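Local coordinates for protein SAM dependent methyltransferase (Aquifex aeolicus, PDB 3DH0) that binds S-adenosylmethionine in a Rossmann-like domain and probably transfers its methyl group to an acceptor substrate, at residues Gly49-Leu52 and Pro53-Ser56. Sequence-based numbering, arbitrary orientation.
Sequences GFYL and PYLS. With SAM (S-adenosylmethionine), chain C.
The Tyr-54 ring overlaps Tyr-51 with its edge, CD2 lying in the ring plane 3.6 Å from Tyr-51 CA; the ring-to-ring contact is looser, one slanting pair with Tyr-51 CD1 4.1 Å from Tyr-54 CD2. This pair sits where the loop after strand 40-43 runs into helix 52-59, the first crossover of the Rossmann-like methyltransferase fold, and it illustrates how such a loop can begin a helix and line the cofactor pocket at once. Phe-50 and Tyr-51 both belong to that pocket. The Phe-50 ring presents its edge to Tyr-51, with CD2 3.6 Å above the centre of the tyrosine ring, while Phe-50 CB approaches the carboxylate atom OXT of SAM at 3.4 Å. With CG anti to the carbonyl carbon (chi1 -66°), Tyr-51 turns one ring face to Phe-50 CD2 while its CD1 side meets Tyr-54, and Phe-24 and Pro-26 add to its packing. An alanine here would take away both the face under Phe-50 CD2 and the side against Tyr-54 CD2, and would probably leave the phenylalanine ring freer to turn.

The helix starts on backbone oxygens. Tyr-51 O accepts a hydrogen bond from Leu-55 N at 3.2 Å and a weak one from Tyr-54 N. Pro-53 suits this first turn: an N-H here would have no earlier carbonyl of the helix to bond, so a proline costs the helix no hydrogen bond, and its ring lies by Phe-50 O. On the buried side Leu-52 CD2 meets Leu-55 CD1 at 4.2 Å, and both leucines also pack on Val-65 of the neighbouring strand 64-69. Ser-56 OG is hydrogen-bonded to Asn-89 ND2, whereas Ser-56 N closes the next turn on Leu-52 O at 2.9 Å.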
ATOM      1  N   GLY A  49      10.488   0.948  -0.212  1.00 22.55           N
ATOM      2  CA  GLY A  49      10.174   1.605   1.041  1.00 23.38           C
ATOM      3  C   GLY A  49      10.073   3.100   0.834  1.00 24.48           C
ATOM      4  O   GLY A  49      10.309   3.879   1.756  1.00 24.54           O
ATOM      5  N   PHE A  50       9.716   3.492  -0.389  1.00 24.79           N
ATOM      6  CA  PHE A  50       9.600   4.893  -0.771  1.00 23.79           C
ATOM      7  C   PHE A  50       8.670   5.703   0.114  1.00 22.74           C
ATOM      8  O   PHE A  50       9.081   6.709   0.671  1.00 23.92           O
ATOM      9  CB  PHE A  50       9.145   5.011  -2.223  1.00 24.42           C
ATOM     10  CG  PHE A  50       9.076   6.423  -2.711  1.00 26.27           C
ATOM     11  CD1 PHE A  50      10.240   7.169  -2.882  1.00 26.84           C
ATOM     12  CD2 PHE A  50       7.848   7.029  -2.959  1.00 26.90           C
ATOM     13  CE1 PHE A  50      10.184   8.505  -3.294  1.00 27.70           C
ATOM     14  CE2 PHE A  50       7.776   8.368  -3.371  1.00 27.37           C
ATOM     15  CZ  PHE A  50       8.947   9.106  -3.538  1.00 27.66           C
ATOM     16  N   TYR A  51       7.421   5.274   0.240  1.00 21.51           N
ATOM     17  CA  TYR A  51       6.457   5.980   1.078  1.00 20.66           C
ATOM     18  C   TYR A  51       6.611   5.736   2.584  1.00 20.72           C
ATOM     19  O   TYR A  51       5.886   6.312   3.379  1.00 20.73           O
ATOM     20  CB  TYR A  51       5.039   5.618   0.650  1.00 19.93           C
ATOM     21  CG  TYR A  51       4.691   6.099  -0.730  1.00 21.21           C
ATOM     22  CD1 TYR A  51       4.584   7.458  -1.006  1.00 22.12           C
ATOM     23  CD2 TYR A  51       4.492   5.205  -1.771  1.00 20.98           C
ATOM     24  CE1 TYR A  51       4.293   7.910  -2.286  1.00 21.88           C
ATOM     25  CE2 TYR A  51       4.199   5.657  -3.062  1.00 20.53           C
ATOM     26  CZ  TYR A  51       4.104   7.005  -3.302  1.00 20.07           C
ATOM     27  OH  TYR A  51       3.832   7.467  -4.554  1.00 20.89           O
ATOM     28  N   LEU A  52       7.562   4.901   2.976  1.00 20.94           N
ATOM     29  CA  LEU A  52       7.767   4.595   4.389  1.00 21.71           C
ATOM     30  C   LEU A  52       8.090   5.800   5.274  1.00 22.86           C
ATOM     31  O   LEU A  52       7.600   5.902   6.401  1.00 24.00           O
ATOM     32  CB  LEU A  52       8.840   3.504   4.548  1.00 20.16           C
ATOM     33  CG  LEU A  52       8.385   2.056   4.254  1.00 20.02           C
ATOM     34  CD1 LEU A  52       9.525   1.067   4.508  1.00 16.81           C
ATOM     35  CD2 LEU A  52       7.189   1.710   5.125  1.00 14.66           C
ATOM     36  N   PRO A  53       8.933   6.720   4.793  1.00 23.27           N
ATOM     37  CA  PRO A  53       9.238   7.883   5.634  1.00 23.00           C
ATOM     38  C   PRO A  53       7.966   8.655   5.990  1.00 23.09           C
ATOM     39  O   PRO A  53       7.881   9.305   7.030  1.00 23.66           O
ATOM     40  CB  PRO A  53      10.170   8.702   4.747  1.00 21.63           C
ATOM     41  CG  PRO A  53      10.920   7.640   4.013  1.00 21.32           C
ATOM     42  CD  PRO A  53       9.833   6.667   3.626  1.00 21.65           C
ATOM     43  N   TYR A  54       6.979   8.561   5.110  1.00 22.97           N
ATOM     44  CA  TYR A  54       5.713   9.249   5.277  1.00 23.38           C
ATOM     45  C   TYR A  54       4.840   8.595   6.309  1.00 23.24           C
ATOM     46  O   TYR A  54       4.488   9.203   7.302  1.00 24.40           O
ATOM     47  CB  TYR A  54       5.007   9.312   3.931  1.00 25.61           C
ATOM     48  CG  TYR A  54       5.812  10.098   2.938  1.00 27.54           C
ATOM     49  CD1 TYR A  54       5.860  11.486   3.011  1.00 26.95           C
ATOM     50  CD2 TYR A  54       6.621   9.453   1.995  1.00 29.44           C
ATOM     51  CE1 TYR A  54       6.691  12.220   2.192  1.00 27.51           C
ATOM     52  CE2 TYR A  54       7.468  10.189   1.164  1.00 30.17           C
ATOM     53  CZ  TYR A  54       7.494  11.580   1.278  1.00 29.57           C
ATOM     54  OH  TYR A  54       8.347  12.330   0.507  1.00 31.18           O
ATOM     55  N   LEU A  55       4.488   7.346   6.052  1.00 23.33           N
ATOM     56  CA  LEU A  55       3.680   6.561   6.972  1.00 21.38           C
ATOM     57  C   LEU A  55       4.296   6.624   8.373  1.00 20.49           C
ATOM     58  O   LEU A  55       3.602   6.784   9.372  1.00 19.65           O
ATOM     59  CB  LEU A  55       3.653   5.114   6.490  1.00 20.91           C
ATOM     60  CG  LEU A  55       3.057   4.892   5.100  1.00 20.72           C
ATOM     61  CD1 LEU A  55       3.382   3.484   4.623  1.00 17.81           C
ATOM     62  CD2 LEU A  55       1.551   5.138   5.140  1.00 18.13           C
ATOM     63  N   SER A  56       5.612   6.492   8.426  1.00 18.92           N
ATOM     64  CA  SER A  56       6.332   6.537   9.681  1.00 19.68           C
ATOM     65  C   SER A  56       6.036   7.841  10.419  1.00 22.66           C
ATOM     66  O   SER A  56       5.651   7.844  11.595  1.00 22.51           O
ATOM     67  CB  SER A  56       7.833   6.418   9.405  1.00 16.25           C
ATOM     68  OG  SER A  56       8.577   6.333  10.598  1.00 13.05           O
TER
HETATM   69  N   SAM C 220       4.554   0.705  -3.313  1.00 36.37           N
HETATM   70  CA  SAM C 220       5.994   0.869  -3.680  1.00 37.77           C
HETATM   71  C   SAM C 220       6.360   2.334  -3.750  1.00 39.30           C
HETATM   72  O   SAM C 220       5.486   3.171  -3.521  1.00 40.08           O
HETATM   73  OXT SAM C 220       7.573   2.584  -4.047  1.00 42.12           O
HETATM   74  CB  SAM C 220       6.261   0.210  -5.029  1.00 37.25           C
HETATM   75  CG  SAM C 220       5.605  -1.111  -5.060  1.00 35.07           C
HETATM   76  SD  SAM C 220       5.718  -2.163  -6.533  1.00 32.83           S
HETATM   77  CE  SAM C 220       4.695  -1.289  -7.719  1.00 34.32           C
HETATM   78  C5' SAM C 220       4.781  -3.523  -6.013  1.00 30.92           C
HETATM   79  C4' SAM C 220       5.449  -4.439  -5.009  1.00 28.67           C
HETATM   80  O4' SAM C 220       4.456  -5.409  -4.697  1.00 27.92           O
HETATM   81  C3' SAM C 220       6.572  -5.299  -5.622  1.00 27.94           C
HETATM   82  O3' SAM C 220       7.796  -4.812  -5.000  1.00 25.83           O
HETATM   83  C2' SAM C 220       6.320  -6.719  -5.154  1.00 25.87           C
HETATM   84  O2' SAM C 220       7.402  -7.484  -4.665  1.00 25.94           O
HETATM   85  C1' SAM C 220       5.100  -6.510  -4.204  1.00 27.95           C
HETATM   86  N9  SAM C 220       4.101  -7.561  -4.157  1.00 28.48           N
HETATM   87  C8  SAM C 220       3.499  -8.270  -5.176  1.00 28.94           C
HETATM   88  N7  SAM C 220       2.626  -9.131  -4.754  1.00 28.30           N
HETATM   89  C5  SAM C 220       2.647  -8.991  -3.367  1.00 28.79           C
HETATM   90  C6  SAM C 220       1.924  -9.633  -2.320  1.00 29.45           C
HETATM   91  N6  SAM C 220       1.008 -10.594  -2.570  1.00 28.65           N
HETATM   92  N1  SAM C 220       2.181  -9.250  -1.010  1.00 30.09           N
HETATM   93  C2  SAM C 220       3.108  -8.284  -0.805  1.00 29.55           C
HETATM   94  N3  SAM C 220       3.834  -7.624  -1.713  1.00 28.67           N
HETATM   95  C4  SAM C 220       3.553  -8.024  -2.984  1.00 28.08           C